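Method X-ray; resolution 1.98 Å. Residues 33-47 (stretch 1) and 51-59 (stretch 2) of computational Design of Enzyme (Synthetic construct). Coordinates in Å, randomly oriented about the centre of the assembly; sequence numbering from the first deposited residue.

Stretch 1, residues 33-47: LFGHHGTTSSGLTTG
Stretch 2 51-59: GTTSDVKNV

Residues 33-37 form the end of a strand that begins earlier in the chain; the rest of stretch 1 is loop or turn. Stretch 2 starts as loop and enters a helix at Asp55, which continues past Val59. The contact buries 631 Å², both sides summed. Two pairs set the register: Thr40 CA with Gly51 CA at 4.5 Å and Gly43 CA with Asp55 CA at 5.5 Å.

Leu33 does not reach stretch 2. Phe34 (phi/psi -82/130, chi1 t, chi2 72°) points toward it. Phe34 CE2 lies 4.0 Å from Val56 CG2, an apolar contact at the ring edge. Gly35 makes no contact. His36 (-143/135, chi1 t, chi2 -142°) also points toward stretch 2, as expected two residues along a strand. Its ND1 is 3.4 Å from Val56 CG2 and hydrogen-bonds Thr39 OG1 at 2.8 Å. Val56 (chi1 t) points toward stretch 1, and its CG2 is its closest atom to both rings.

Gly38 adopts phi/psi 55/46, a positive phi that favours glycine. Its O accepts from Ser41 N at 3.2 Å and from Ser42 N at 3.0 Å, which closes the turn. Thr39 (-73/-29, chi1 t) points sideways. Thr39 OG1 and Ser54 OG form a 2.7 Å hydrogen bond. Ser54 (-155/142, chi1 t) is the helix N-cap: its OG accepts from Val56 N at 3.0 Å. His36, Thr39 and the cap are therefore joined in one polar chain. Water 1 reinforces this junction, donating to Thr39 O at 2.7 Å and Ser42 O at 2.8 Å and accepting from Asp55 N at 2.9 Å.

Thr40 (-106/9, chi1 p) points toward stretch 2. Its O accepts a weak bond from Gly51 N, 3.2 Å at 130°. Gly51 has phi/psi 82/10. Thr40 CA makes a close CA-H...O contact with Thr53 O at 3.0 Å. Water 2 accepts from Thr40 OG1 at 2.5 Å and donates to Gly51 O at 2.9 Å. Ser41 (chi1 p) and Ser42 (chi1 m) point away.

Gly43 is extended (-151/151). Its CA sits 3.4 Å from Asp55 OD2, and an ideal CB would lie only 3.0 Å from Asp55 OD1. Asp55 (-57/-32, chi1 m, chi2 -11°) points sideways, but its carboxylate comes nearer and receives the next two backbone amides. Leu44 N (residue phi/psi -96/-15) donates to Asp55 OD2 at 2.7 Å and 175°. Thr45 N donates to Asp55 OD1 at 2.8 Å and 151°.

Thr45 (-116/-1, chi1 p) points toward the helix. Its OG1 donates to Asp55 OD1 at 2.7 Å and accepts from Asn58 ND2 at 2.7 Å and 163°. Asn58 (chi1 m, chi2 -17°) lies one helical turn on from Ser54, whose O accepts from Asn58 N at 3.0 Å.

Thr46 (-93/-20, chi1 p) also points toward stretch 2. Its CG2 is 3.6 Å from both Thr53 OG1 and Ser54 N, while its OG1 donates to Gly47 O at 2.9 Å. Gly47 (65/-158) makes no contact.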

# COMPACT_ATOMS: atom_id res chain seq x y z
N LEU A 33 -3.71 2.94 -16.17
CA LEU A 33 -5.07 3.09 -15.65
C LEU A 33 -5.18 4.38 -14.83
O LEU A 33 -4.40 4.60 -13.90
CB LEU A 33 -5.49 1.92 -14.76
CG LEU A 33 -5.31 0.41 -15.02
CD1 LEU A 33 -6.55 -0.37 -14.62
CD2 LEU A 33 -4.86 0.03 -16.40
N PHE A 34 -6.15 5.21 -15.17
CA PHE A 34 -6.42 6.39 -14.36
C PHE A 34 -7.28 6.02 -13.14
O PHE A 34 -8.31 5.36 -13.28
CB PHE A 34 -7.15 7.48 -15.15
CG PHE A 34 -7.63 8.60 -14.29
CD1 PHE A 34 -6.72 9.50 -13.74
CD2 PHE A 34 -8.99 8.73 -13.98
CE1 PHE A 34 -7.16 10.54 -12.93
CE2 PHE A 34 -9.44 9.77 -13.17
CZ PHE A 34 -8.54 10.67 -12.65
N GLY A 35 -6.84 6.45 -11.97
CA GLY A 35 -7.58 6.19 -10.74
C GLY A 35 -8.02 7.46 -10.04
O GLY A 35 -7.42 8.53 -10.21
N HIS A 36 -9.10 7.36 -9.27
CA HIS A 36 -9.63 8.50 -8.54
C HIS A 36 -10.13 8.03 -7.18
O HIS A 36 -10.81 7.01 -7.08
CB HIS A 36 -10.76 9.17 -9.33
CG HIS A 36 -11.26 10.44 -8.72
ND1 HIS A 36 -12.59 10.79 -8.72
CD2 HIS A 36 -10.60 11.46 -8.12
CE1 HIS A 36 -12.74 11.96 -8.13
NE2 HIS A 36 -11.55 12.39 -7.76
N HIS A 37 -9.78 8.79 -6.15
CA HIS A 37 -10.10 8.45 -4.76
C HIS A 37 -11.53 8.84 -4.41
O HIS A 37 -11.96 9.97 -4.67
CB HIS A 37 -9.12 9.14 -3.82
CG HIS A 37 -8.95 8.44 -2.50
ND1 HIS A 37 -8.16 7.32 -2.35
CD2 HIS A 37 -9.47 8.71 -1.28
CE1 HIS A 37 -8.21 6.92 -1.09
NE2 HIS A 37 -8.99 7.75 -0.42
N GLY A 38 -12.27 7.89 -3.83
CA GLY A 38 -13.65 8.10 -3.43
C GLY A 38 -14.48 8.59 -4.59
O GLY A 38 -15.26 9.54 -4.47
N THR A 39 -14.32 7.93 -5.74
CA THR A 39 -14.79 8.53 -6.98
C THR A 39 -16.31 8.51 -7.10
O THR A 39 -16.89 9.39 -7.74
CB THR A 39 -14.13 7.89 -8.22
OG1 THR A 39 -14.36 8.74 -9.36
CG2 THR A 39 -14.70 6.50 -8.50
N THR A 40 -16.95 7.52 -6.47
CA THR A 40 -18.41 7.43 -6.46
C THR A 40 -19.00 7.81 -5.10
O THR A 40 -20.20 7.64 -4.88
CB THR A 40 -18.93 6.02 -6.84
OG1 THR A 40 -18.37 5.04 -5.96
CG2 THR A 40 -18.58 5.67 -8.29
N SER A 41 -18.17 8.34 -4.21
CA SER A 41 -18.61 8.66 -2.85
C SER A 41 -18.52 10.15 -2.54
O SER A 41 -19.23 10.65 -1.67
CB SER A 41 -17.82 7.83 -1.82
OG SER A 41 -16.42 8.02 -1.98
N SER A 42 -17.64 10.86 -3.24
CA SER A 42 -17.52 12.32 -3.12
C SER A 42 -17.51 12.93 -4.51
O SER A 42 -16.69 12.55 -5.34
CB SER A 42 -16.23 12.69 -2.40
OG SER A 42 -16.11 12.00 -1.17
N GLY A 43 -18.42 13.86 -4.78
CA GLY A 43 -18.48 14.52 -6.08
C GLY A 43 -19.03 15.94 -6.01
O GLY A 43 -19.83 16.25 -5.13
N LEU A 44 -18.59 16.79 -6.93
CA LEU A 44 -19.11 18.15 -7.02
C LEU A 44 -20.21 18.26 -8.06
O LEU A 44 -20.94 19.24 -8.09
CB LEU A 44 -18.02 19.16 -7.37
CG LEU A 44 -16.65 19.01 -6.71
CD1 LEU A 44 -15.91 20.33 -6.78
CD2 LEU A 44 -16.80 18.57 -5.27
N THR A 45 -20.33 17.25 -8.92
CA THR A 45 -21.33 17.32 -10.00
C THR A 45 -22.38 16.24 -9.85
O THR A 45 -23.30 16.15 -10.66
CB THR A 45 -20.69 17.16 -11.39
OG1 THR A 45 -20.29 15.79 -11.58
CG2 THR A 45 -19.49 18.06 -11.55
N THR A 46 -22.24 15.41 -8.82
CA THR A 46 -23.09 14.23 -8.67
C THR A 46 -24.32 14.47 -7.81
O THR A 46 -25.28 13.70 -7.87
CB THR A 46 -22.31 13.10 -7.99
OG1 THR A 46 -21.73 13.61 -6.78
CG2 THR A 46 -21.20 12.58 -8.91
N GLY A 47 -24.29 15.53 -7.01
CA GLY A 47 -25.25 15.65 -5.92
C GLY A 47 -24.99 14.51 -4.95
O GLY A 47 -23.90 13.95 -4.94
N GLY A 51 -22.65 5.58 -4.71
CA GLY A 51 -21.69 4.62 -5.21
C GLY A 51 -21.88 4.23 -6.66
O GLY A 51 -21.23 3.29 -7.14
N THR A 52 -22.76 4.94 -7.37
CA THR A 52 -23.00 4.65 -8.78
C THR A 52 -22.69 5.81 -9.73
O THR A 52 -22.77 5.66 -10.95
CB THR A 52 -24.45 4.18 -9.04
OG1 THR A 52 -25.34 5.29 -8.92
CG2 THR A 52 -24.85 3.07 -8.04
N THR A 53 -22.34 6.98 -9.19
CA THR A 53 -22.05 8.13 -10.03
C THR A 53 -20.73 8.78 -9.62
O THR A 53 -20.29 8.61 -8.49
CB THR A 53 -23.17 9.19 -9.97
OG1 THR A 53 -23.31 9.65 -8.61
CG2 THR A 53 -24.50 8.59 -10.46
N SER A 54 -20.13 9.54 -10.54
CA SER A 54 -18.78 10.09 -10.36
C SER A 54 -18.55 11.36 -11.19
O SER A 54 -19.00 11.44 -12.33
CB SER A 54 -17.75 9.04 -10.76
OG SER A 54 -16.45 9.60 -10.84
N ASP A 55 -17.84 12.34 -10.63
CA ASP A 55 -17.42 13.50 -11.41
C ASP A 55 -16.61 13.08 -12.64
O ASP A 55 -16.62 13.75 -13.66
CB ASP A 55 -16.55 14.44 -10.59
CG ASP A 55 -17.33 15.21 -9.54
OD1 ASP A 55 -18.57 15.18 -9.58
OD2 ASP A 55 -16.69 15.84 -8.67
N VAL A 56 -15.87 11.98 -12.51
CA VAL A 56 -15.04 11.50 -13.60
C VAL A 56 -15.91 11.05 -14.76
O VAL A 56 -15.63 11.36 -15.91
CB VAL A 56 -14.14 10.34 -13.17
CG1 VAL A 56 -13.38 9.80 -14.38
CG2 VAL A 56 -13.17 10.79 -12.10
N LYS A 57 -16.96 10.31 -14.45
CA LYS A 57 -17.93 9.90 -15.46
C LYS A 57 -18.59 11.13 -16.09
O LYS A 57 -18.72 11.21 -17.32
CB LYS A 57 -18.96 8.95 -14.84
CG LYS A 57 -20.20 8.67 -15.69
CD LYS A 57 -19.86 7.92 -16.97
CE LYS A 57 -21.11 7.61 -17.78
NZ LYS A 57 -20.82 6.85 -19.03
N ASN A 58 -19.00 12.10 -15.27
CA ASN A 58 -19.69 13.27 -15.81
C ASN A 58 -18.80 14.14 -16.69
O ASN A 58 -19.25 14.70 -17.69
CB ASN A 58 -20.34 14.12 -14.71
CG ASN A 58 -21.44 13.36 -13.97
OD1 ASN A 58 -21.94 12.35 -14.45
ND2 ASN A 58 -21.80 13.84 -12.79
N VAL A 59 -17.52 14.27 -16.33
CA VAL A 59 -16.63 15.13 -17.11
C VAL A 59 -15.98 14.43 -18.31
O VAL A 59 -15.74 15.08 -19.32
CB VAL A 59 -15.53 15.77 -16.24
CG1 VAL A 59 -16.17 16.55 -15.09
CG2 VAL A 59 -14.59 14.73 -15.71
O HOH W 1 -16.48 12.00 -8.10
O HOH W 2 -18.55 2.56 -6.41
O HOH W 3 -22.55 8.13 -6.49